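Local coordinates for putative branched-chain amino acid transport system substrate-binding protein (Rhodopseudomonas palustris, PDB 3TX6), which probably binds aromatic acids such as 3-(4-hydroxyphenyl)pyruvic acid in the periplasm and delivers them to an ABC transporter, at residues 238-249 with 347-358; 259-267 with 326-334. All coordinates share one frame; numbering follows the deposited sequence.

Interaction 1 (238-249 with 347-358); sequences AEGVLMASGPVM and SRILLTVKDGKY. With SO4 (sulfate ion), chain B.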
loop_
_atom_site.group_PDB
_atom_site.type_symbol
_atom_site.label_atom_id
_atom_site.label_comp_id
_atom_site.label_asym_id
_atom_site.label_seq_id
_atom_site.Cartn_x
_atom_site.Cartn_y
_atom_site.Cartn_z
ATOM N N ALA A 238 -3.005 -11.265 18.141
ATOM C CA ALA A 238 -3.459 -11.136 16.745
ATOM C C ALA A 238 -4.546 -12.148 16.434
ATOM O O ALA A 238 -5.185 -12.018 15.388
ATOM C CB ALA A 238 -2.267 -11.355 15.789
ATOM N N GLU A 239 -4.787 -13.135 17.319
ATOM C CA GLU A 239 -5.743 -14.201 17.001
ATOM C C GLU A 239 -7.083 -13.571 16.642
ATOM O O GLU A 239 -7.538 -12.684 17.325
ATOM C CB GLU A 239 -5.850 -15.164 18.205
ATOM C CG GLU A 239 -6.919 -16.268 18.143
ATOM C CD GLU A 239 -8.341 -15.805 18.571
ATOM O OE1 GLU A 239 -8.666 -15.385 19.773
ATOM O OE2 GLU A 239 -9.155 -15.906 17.654
ATOM N N GLY A 240 -7.688 -14.014 15.533
ATOM C CA GLY A 240 -9.059 -13.600 15.190
ATOM C C GLY A 240 -9.209 -12.247 14.552
ATOM O O GLY A 240 -10.333 -11.846 14.240
ATOM N N VAL A 241 -8.083 -11.539 14.366
ATOM C CA VAL A 241 -8.097 -10.191 13.788
ATOM C C VAL A 241 -8.705 -10.318 12.424
ATOM O O VAL A 241 -8.620 -11.413 11.763
ATOM C CB VAL A 241 -6.670 -9.567 13.743
ATOM C CG1 VAL A 241 -5.803 -10.228 12.671
ATOM C CG2 VAL A 241 -6.692 -8.032 13.555
ATOM N N LEU A 242 -9.372 -9.256 11.988
ATOM C CA LEU A 242 -9.788 -9.180 10.572
ATOM C C LEU A 242 -8.944 -8.095 9.950
ATOM O O LEU A 242 -8.795 -7.012 10.512
ATOM C CB LEU A 242 -11.264 -8.795 10.449
ATOM C CG LEU A 242 -12.326 -9.799 10.885
ATOM C CD1 LEU A 242 -12.050 -11.227 10.347
ATOM C CD2 LEU A 242 -12.341 -9.743 12.413
HETATM N N MSE A 243 -8.447 -8.374 8.759
HETATM C CA MSE A 243 -7.432 -7.493 8.169
HETATM C C MSE A 243 -7.681 -7.418 6.709
HETATM O O MSE A 243 -7.832 -8.458 6.040
HETATM C CB MSE A 243 -6.043 -8.060 8.471
HETATM C CG MSE A 243 -5.019 -7.275 7.671
HETATM SE SE MSE A 243 -3.216 -7.925 7.945
HETATM C CE MSE A 243 -3.004 -7.834 9.913
ATOM N N ALA A 244 -7.769 -6.192 6.197
ATOM C CA ALA A 244 -7.885 -5.979 4.751
ATOM C C ALA A 244 -6.506 -6.232 4.174
ATOM O O ALA A 244 -5.489 -5.816 4.762
ATOM C CB ALA A 244 -8.350 -4.551 4.434
ATOM N N SER A 245 -6.457 -6.957 3.053
ATOM C CA SER A 245 -5.192 -7.303 2.420
ATOM C C SER A 245 -5.372 -7.344 0.940
ATOM O O SER A 245 -6.431 -7.662 0.451
ATOM C CB SER A 245 -4.790 -8.696 2.874
ATOM O OG SER A 245 -3.610 -9.116 2.328
ATOM N N GLY A 246 -4.307 -7.048 0.226
ATOM C CA GLY A 246 -4.230 -7.429 -1.156
ATOM C C GLY A 246 -4.205 -8.945 -1.286
ATOM O O GLY A 246 -3.825 -9.658 -0.355
ATOM N N PRO A 247 -4.582 -9.448 -2.460
ATOM C CA PRO A 247 -4.679 -10.888 -2.727
ATOM C C PRO A 247 -3.345 -11.599 -2.773
ATOM O O PRO A 247 -3.285 -12.835 -2.760
ATOM C CB PRO A 247 -5.434 -10.957 -4.048
ATOM C CG PRO A 247 -5.237 -9.628 -4.689
ATOM C CD PRO A 247 -5.151 -8.642 -3.564
ATOM N N VAL A 248 -2.258 -10.838 -2.866
ATOM C CA VAL A 248 -0.913 -11.435 -2.887
ATOM C C VAL A 248 -0.636 -12.226 -1.634
ATOM O O VAL A 248 0.256 -13.066 -1.615
ATOM C CB VAL A 248 0.221 -10.349 -3.040
ATOM C CG1 VAL A 248 0.428 -9.527 -1.746
ATOM C CG2 VAL A 248 1.511 -11.005 -3.563
HETATM N N MSE A 249 -1.374 -11.960 -0.580
HETATM C CA MSE A 249 -1.125 -12.695 0.636
HETATM C C MSE A 249 -1.593 -14.136 0.522
HETATM O O MSE A 249 -1.126 -14.991 1.296
HETATM C CB MSE A 249 -1.760 -12.016 1.830
HETATM C CG MSE A 249 -1.060 -10.708 2.179
HETATM SE SE MSE A 249 0.802 -10.902 2.782
HETATM C CE MSE A 249 0.361 -11.488 4.608
ATOM N N SER A 347 -8.963 -6.581 -6.096
ATOM C CA SER A 347 -7.789 -6.073 -5.417
ATOM C C SER A 347 -7.759 -6.314 -3.930
ATOM O O SER A 347 -6.844 -5.862 -3.264
ATOM C CB SER A 347 -7.593 -4.577 -5.637
ATOM O OG SER A 347 -8.570 -3.766 -4.937
ATOM N N ARG A 348 -8.729 -7.023 -3.384
ATOM C CA ARG A 348 -8.695 -7.298 -1.966
ATOM C C ARG A 348 -9.313 -8.605 -1.532
ATOM O O ARG A 348 -10.206 -9.133 -2.149
ATOM C CB ARG A 348 -9.336 -6.186 -1.187
ATOM C CG ARG A 348 -10.847 -6.241 -1.052
ATOM C CD ARG A 348 -11.630 -6.029 -2.330
ATOM N NE ARG A 348 -13.049 -6.188 -2.050
ATOM C CZ ARG A 348 -13.695 -7.337 -1.881
ATOM N NH1 ARG A 348 -13.109 -8.513 -2.022
ATOM N NH2 ARG A 348 -14.984 -7.299 -1.650
ATOM N N ILE A 349 -8.778 -9.077 -0.431
ATOM C CA ILE A 349 -9.323 -10.220 0.281
ATOM C C ILE A 349 -9.359 -9.835 1.721
ATOM O O ILE A 349 -8.777 -8.816 2.130
ATOM C CB ILE A 349 -8.483 -11.493 0.097
ATOM C CG1 ILE A 349 -7.044 -11.327 0.683
ATOM C CG2 ILE A 349 -8.423 -11.887 -1.372
ATOM C CD1 ILE A 349 -6.233 -12.606 0.620
ATOM N N LEU A 350 -10.014 -10.660 2.515
ATOM C CA LEU A 350 -10.075 -10.417 3.926
ATOM C C LEU A 350 -9.326 -11.555 4.610
ATOM O O LEU A 350 -9.530 -12.753 4.300
ATOM C CB LEU A 350 -11.530 -10.424 4.386
ATOM C CG LEU A 350 -11.790 -10.035 5.866
ATOM C CD1 LEU A 350 -11.380 -8.609 6.240
ATOM C CD2 LEU A 350 -13.269 -10.243 6.212
ATOM N N LEU A 351 -8.424 -11.182 5.496
ATOM C CA LEU A 351 -7.608 -12.159 6.269
ATOM C C LEU A 351 -7.995 -12.187 7.685
ATOM O O LEU A 351 -8.406 -11.169 8.291
ATOM C CB LEU A 351 -6.122 -11.798 6.235
ATOM C CG LEU A 351 -5.383 -11.827 4.903
ATOM C CD1 LEU A 351 -3.947 -11.323 5.077
ATOM C CD2 LEU A 351 -5.505 -13.233 4.354
ATOM N N THR A 352 -7.845 -13.372 8.274
ATOM C CA THR A 352 -7.813 -13.455 9.709
ATOM C C THR A 352 -6.512 -14.173 10.119
ATOM O O THR A 352 -5.734 -14.586 9.268
ATOM C CB THR A 352 -9.111 -14.124 10.252
ATOM O OG1 THR A 352 -9.198 -13.930 11.650
ATOM C CG2 THR A 352 -9.188 -15.636 9.905
ATOM N N VAL A 353 -6.271 -14.249 11.426
ATOM C CA VAL A 353 -5.132 -14.962 12.013
ATOM C C VAL A 353 -5.659 -16.120 12.849
ATOM O O VAL A 353 -6.460 -15.913 13.774
ATOM C CB VAL A 353 -4.291 -13.997 12.844
ATOM C CG1 VAL A 353 -3.204 -14.756 13.583
ATOM C CG2 VAL A 353 -3.653 -12.943 11.947
ATOM N N LYS A 354 -5.245 -17.348 12.477
ATOM C CA LYS A 354 -5.561 -18.540 13.254
ATOM C C LYS A 354 -4.293 -19.383 13.389
ATOM O O LYS A 354 -3.601 -19.617 12.402
ATOM C CB LYS A 354 -6.651 -19.398 12.567
ATOM C CG LYS A 354 -7.948 -18.684 12.178
ATOM C CD LYS A 354 -8.728 -18.124 13.373
ATOM C CE LYS A 354 -9.511 -19.187 14.130
ATOM N NZ LYS A 354 -10.411 -18.504 15.092
ATOM N N ASP A 355 -4.020 -19.863 14.600
ATOM C CA ASP A 355 -2.810 -20.666 14.892
ATOM C C ASP A 355 -1.564 -19.933 14.418
ATOM O O ASP A 355 -0.601 -20.561 13.915
ATOM C CB ASP A 355 -2.896 -22.060 14.243
ATOM C CG ASP A 355 -4.175 -22.779 14.614
ATOM O OD1 ASP A 355 -4.322 -23.084 15.822
ATOM O OD2 ASP A 355 -5.027 -23.000 13.711
ATOM N N GLY A 356 -1.599 -18.600 14.580
ATOM C CA GLY A 356 -0.428 -17.745 14.394
ATOM C C GLY A 356 -0.094 -17.458 12.936
ATOM O O GLY A 356 1.002 -16.981 12.649
ATOM N N LYS A 357 -1.006 -17.831 12.024
ATOM C CA LYS A 357 -0.842 -17.659 10.605
ATOM C C LYS A 357 -2.069 -16.957 10.004
ATOM O O LYS A 357 -3.192 -17.093 10.486
ATOM C CB LYS A 357 -0.660 -19.028 9.907
ATOM C CG LYS A 357 0.421 -19.916 10.511
ATOM C CD LYS A 357 1.810 -19.369 10.264
ATOM C CE LYS A 357 2.873 -20.223 10.960
ATOM N NZ LYS A 357 2.712 -21.697 10.728
ATOM N N TYR A 358 -1.855 -16.215 8.944
ATOM C CA TYR A 358 -2.953 -15.628 8.177
ATOM C C TYR A 358 -3.755 -16.706 7.454
ATOM O O TYR A 358 -3.154 -17.654 6.886
ATOM C CB TYR A 358 -2.390 -14.648 7.148
ATOM C CG TYR A 358 -1.850 -13.365 7.758
ATOM C CD1 TYR A 358 -2.672 -12.517 8.483
ATOM C CD2 TYR A 358 -0.500 -13.011 7.630
ATOM C CE1 TYR A 358 -2.176 -11.342 9.066
ATOM C CE2 TYR A 358 -0.010 -11.823 8.184
ATOM C CZ TYR A 358 -0.852 -10.989 8.893
ATOM O OH TYR A 358 -0.339 -9.828 9.455
HETATM S S SO4 B . -15.837 -10.839 -1.239
HETATM O O1 SO4 B . -16.559 -10.077 -0.179
HETATM O O2 SO4 B . -14.420 -11.073 -0.845
HETATM O O3 SO4 B . -16.509 -12.148 -1.444
HETATM O O4 SO4 B . -15.893 -10.080 -2.511
#

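Interaction 2 (259-267 with 326-334); sequences LTKKPGLEL and IAASQGVYS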
loop_
_atom_site.group_PDB
_atom_site.type_symbol
_atom_site.label_atom_id
_atom_site.label_comp_id
_atom_site.label_asym_id
_atom_site.label_seq_id
_atom_site.Cartn_x
_atom_site.Cartn_y
_atom_site.Cartn_z
ATOM N N LEU A 259 -6.863 -13.209 -12.444
ATOM C CA LEU A 259 -5.747 -12.554 -13.145
ATOM C C LEU A 259 -4.600 -12.237 -12.181
ATOM O O LEU A 259 -3.457 -12.133 -12.583
ATOM C CB LEU A 259 -6.211 -11.268 -13.833
ATOM C CG LEU A 259 -6.982 -11.496 -15.137
ATOM C CD1 LEU A 259 -7.672 -10.224 -15.584
ATOM C CD2 LEU A 259 -6.024 -12.009 -16.209
ATOM N N THR A 260 -4.924 -12.060 -10.907
ATOM C CA THR A 260 -3.912 -11.759 -9.887
ATOM C C THR A 260 -3.062 -12.988 -9.490
ATOM O O THR A 260 -1.976 -12.845 -8.913
ATOM C CB THR A 260 -4.589 -11.175 -8.613
ATOM O OG1 THR A 260 -5.596 -12.063 -8.144
ATOM C CG2 THR A 260 -5.186 -9.787 -8.875
ATOM N N LYS A 261 -3.548 -14.201 -9.794
ATOM C CA LYS A 261 -2.921 -15.413 -9.247
ATOM C C LYS A 261 -1.496 -15.638 -9.758
ATOM O O LYS A 261 -0.553 -15.830 -8.938
ATOM C CB LYS A 261 -3.797 -16.674 -9.458
ATOM C CG LYS A 261 -3.274 -17.917 -8.776
ATOM C CD LYS A 261 -4.290 -19.041 -8.816
ATOM C CE LYS A 261 -3.778 -20.300 -8.123
ATOM N NZ LYS A 261 -4.789 -21.397 -8.150
ATOM N N LYS A 262 -1.331 -15.621 -11.064
ATOM C CA LYS A 262 -0.043 -15.884 -11.677
ATOM C C LYS A 262 1.020 -14.883 -11.147
ATOM O O LYS A 262 2.053 -15.306 -10.665
ATOM C CB LYS A 262 -0.159 -15.922 -13.238
ATOM C CG LYS A 262 1.153 -16.032 -13.984
ATOM C CD LYS A 262 1.045 -16.166 -15.507
ATOM C CE LYS A 262 0.459 -14.905 -16.161
ATOM N NZ LYS A 262 0.571 -14.836 -17.660
ATOM N N PRO A 263 0.762 -13.552 -11.228
ATOM C CA PRO A 263 1.827 -12.670 -10.772
ATOM C C PRO A 263 2.105 -12.782 -9.237
ATOM O O PRO A 263 3.241 -12.574 -8.770
ATOM C CB PRO A 263 1.309 -11.253 -11.121
ATOM C CG PRO A 263 -0.141 -11.427 -11.403
ATOM C CD PRO A 263 -0.293 -12.808 -11.953
ATOM N N GLY A 264 1.088 -13.097 -8.459
ATOM C CA GLY A 264 1.272 -13.358 -7.031
ATOM C C GLY A 264 2.126 -14.575 -6.759
ATOM O O GLY A 264 3.056 -14.525 -5.952
ATOM N N LEU A 265 1.862 -15.661 -7.476
ATOM C CA LEU A 265 2.702 -16.825 -7.350
ATOM C C LEU A 265 4.126 -16.532 -7.776
ATOM O O LEU A 265 5.086 -17.016 -7.146
ATOM C CB LEU A 265 2.163 -18.007 -8.183
ATOM C CG LEU A 265 0.886 -18.672 -7.689
ATOM C CD1 LEU A 265 0.393 -19.670 -8.773
ATOM C CD2 LEU A 265 1.115 -19.406 -6.377
ATOM N N GLU A 266 4.301 -15.744 -8.842
ATOM C CA GLU A 266 5.647 -15.428 -9.308
ATOM C C GLU A 266 6.415 -14.690 -8.228
ATOM O O GLU A 266 7.526 -15.070 -7.891
ATOM C CB GLU A 266 5.655 -14.580 -10.605
ATOM C CG GLU A 266 5.179 -15.317 -11.846
ATOM C CD GLU A 266 5.002 -14.433 -13.060
ATOM O OE1 GLU A 266 5.149 -13.197 -12.945
ATOM O OE2 GLU A 266 4.681 -14.977 -14.132
ATOM N N LEU A 267 5.839 -13.607 -7.709
ATOM C CA LEU A 267 6.549 -12.817 -6.707
ATOM C C LEU A 267 6.820 -13.634 -5.446
ATOM O O LEU A 267 7.931 -13.664 -4.944
ATOM C CB LEU A 267 5.776 -11.593 -6.294
ATOM C CG LEU A 267 6.252 -10.843 -5.040
ATOM C CD1 LEU A 267 7.688 -10.336 -5.177
ATOM C CD2 LEU A 267 5.265 -9.705 -4.805
ATOM N N ILE A 326 -4.633 -4.037 -16.398
ATOM C CA ILE A 326 -3.222 -4.390 -16.175
ATOM C C ILE A 326 -3.174 -5.358 -14.970
ATOM O O ILE A 326 -3.420 -4.973 -13.829
ATOM C CB ILE A 326 -2.359 -3.137 -15.893
ATOM C CG1 ILE A 326 -2.420 -2.159 -17.041
ATOM C CG2 ILE A 326 -0.913 -3.562 -15.597
ATOM C CD1 ILE A 326 -1.741 -0.816 -16.805
ATOM N N ALA A 327 -2.826 -6.610 -15.251
ATOM C CA ALA A 327 -2.835 -7.656 -14.248
ATOM C C ALA A 327 -1.590 -7.595 -13.383
ATOM O O ALA A 327 -0.492 -7.526 -13.895
ATOM C CB ALA A 327 -3.037 -9.036 -14.860
ATOM N N ALA A 328 -1.775 -7.583 -12.066
ATOM C CA ALA A 328 -0.628 -7.577 -11.125
ATOM C C ALA A 328 -0.980 -8.406 -9.903
ATOM O O ALA A 328 -2.092 -8.954 -9.801
ATOM C CB ALA A 328 -0.231 -6.140 -10.744
ATOM N N SER A 329 -0.035 -8.553 -8.990
ATOM C CA SER A 329 -0.270 -9.441 -7.836
ATOM C C SER A 329 -1.351 -8.918 -6.890
ATOM O O SER A 329 -2.060 -9.706 -6.230
ATOM C CB SER A 329 1.024 -9.713 -7.060
ATOM O OG SER A 329 1.451 -8.576 -6.378
ATOM N N GLN A 330 -1.522 -7.589 -6.840
ATOM C CA GLN A 330 -2.461 -6.976 -5.888
ATOM C C GLN A 330 -3.821 -6.575 -6.465
ATOM O O GLN A 330 -4.678 -6.106 -5.718
ATOM C CB GLN A 330 -1.784 -5.761 -5.234
ATOM C CG GLN A 330 -0.592 -6.150 -4.366
ATOM C CD GLN A 330 -1.038 -6.702 -3.023
ATOM O OE1 GLN A 330 -1.851 -7.645 -2.994
ATOM N NE2 GLN A 330 -0.562 -6.125 -1.899
ATOM N N GLY A 331 -3.991 -6.719 -7.779
ATOM C CA GLY A 331 -5.202 -6.262 -8.419
ATOM C C GLY A 331 -5.074 -6.181 -9.918
ATOM O O GLY A 331 -3.994 -6.500 -10.465
ATOM N N VAL A 332 -6.156 -5.704 -10.550
ATOM C CA VAL A 332 -6.196 -5.522 -11.989
ATOM C C VAL A 332 -6.456 -4.031 -12.154
ATOM O O VAL A 332 -7.528 -3.541 -11.767
ATOM C CB VAL A 332 -7.264 -6.378 -12.675
ATOM C CG1 VAL A 332 -7.260 -6.087 -14.171
ATOM C CG2 VAL A 332 -7.041 -7.881 -12.311
ATOM N N TYR A 333 -5.478 -3.325 -12.714
ATOM C CA TYR A 333 -5.481 -1.859 -12.732
ATOM C C TYR A 333 -6.045 -1.303 -14.050
ATOM O O TYR A 333 -5.611 -1.696 -15.126
ATOM C CB TYR A 333 -4.060 -1.331 -12.568
ATOM C CG TYR A 333 -3.476 -1.559 -11.178
ATOM C CD1 TYR A 333 -2.870 -2.756 -10.841
ATOM C CD2 TYR A 333 -3.572 -0.587 -10.185
ATOM C CE1 TYR A 333 -2.370 -2.987 -9.563
ATOM C CE2 TYR A 333 -3.074 -0.812 -8.893
ATOM C CZ TYR A 333 -2.458 -2.019 -8.593
ATOM O OH TYR A 333 -1.963 -2.276 -7.337
ATOM N N SER A 334 -6.993 -0.362 -13.922
ATOM C CA SER A 334 -7.459 0.428 -15.048
ATOM C C SER A 334 -7.574 1.869 -14.616
ATOM O O SER A 334 -8.578 2.293 -14.085
ATOM C CB SER A 334 -8.821 -0.052 -15.574
ATOM O OG SER A 334 -8.760 -1.356 -16.094
HETATM O O HOH W 1 -2.001 -12.490 -6.101
#

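Interaction 1 (238-249 with 347-358)
Met243 and Leu351 form an antiparallel hydrogen-bonded pair between strands 242-245 and 349-354: Leu351 N reaches Met243 O at 2.8 Å with an N-H...O angle of 173°, whereas the return bond is more bent. Ser245 and Ile349 repeat the pattern. Before strand 242-245 begins, Gly240 N donates to Val353 O at 2.9 Å, and Thr352 OG1, anti to its backbone N (chi1 -167°), donates to Val241 O at 2.6 Å, tilted from that carbonyl's plane.

Apolar contacts fill the Met243-Leu351 face. Leu351 CD1 lies 3.5 Å from Ser245 CB, and Val353 CG2 meets Val241 CG1. Met249 CE approaches the Tyr358 ring obliquely, 3.5 Å from CD2; in one of two modelled conformers, Met243 SE makes an oblique Met-aromatic contact with it. Replacing Tyr358 by an alanine is likely to open a gap beside the Met249 methyl and leave Ser227 O without the hydroxyl that bonds it.

The edge of the Arg348 guanidinium, NH1 and NH2, faces a sulfate in its plane, probably from the crystallisation liquor.

Strand 349-354 adds antiparallel to 242-245, the last parallel strand in the mixed sheet of one lobe of the periplasmic binding protein fold; helix 119-130 covers Leu242 and Leu350, while helix 228-234 meets Met243 and Tyr358.

Interaction 2 (259-267 with 326-334)
Thr260 enters the turn between strands 326-328 and 331-333 with its methyl branch. Its backbone already leans on that turn, since CA makes a CA-H...O contact with Ala328 O (angle at H 142°). From there CB stands 3.5 Å from Ala328 O, with Ser329 O a little farther off. At CB the chain divides. CG2, anti to the carbonyl carbon, runs on into the turn and comes 3.3 Å from Ala328 O and 3.5 Å from Gly331 N, placing a methyl group against the polar backbone of the bend. OG1, set between the backbone N and the carbonyl carbon (chi1 55°), instead hydrogen-bonds Gln254.

The two short strands form a beta hairpin: Ile326 and Tyr333 exchange backbone bonds, and Ala328 N bonds Gly331 O. The contact sets this hairpin against the start of helix 261-275 in the periplasmic binding protein fold.

Three residues on from the threonine, Pro263 lays the CG of its ring 3.5 Å from Ala328 C. At the following residue, Gly264, CA lies 3.7 Å from Ser329 CB; the hydroxyl of Ser329 goes to Asp289. Farther from the turn, Leu259 CB meets both Val332 CG2 at 3.8 Å and Ala327 CB. No direct hydrogen bond joins the segments, but one water donates to Thr260 O and Ser329 O, each at 2.8 Å, bridging the helix start to the turn.

From the N terminus, the chain first reaches 238-249, whose strand 242-245 belongs to the seven-stranded sheet, and soon afterwards 259-267, which enters helix 261-275. Two more helices, 282-304 and 310-322, intervene before hairpin 326-334 returns to that helix's start and closes the inner loop, interaction 2. Strand 349-354 then pairs with 242-245 and closes the outer loop, interaction 1, so the two nest without crossing. Their centres are about 18 Å apart, yet they touch: Gln330 OE1 lies 3.2 Å from Val248 N, a probable hydrogen bond. The Gln330 side chain, about 6 Å from the bound 3-(4-hydroxy-phenyl)pyruvic acid, ties the hairpin to the 3-10 segment that follows strand 242-245.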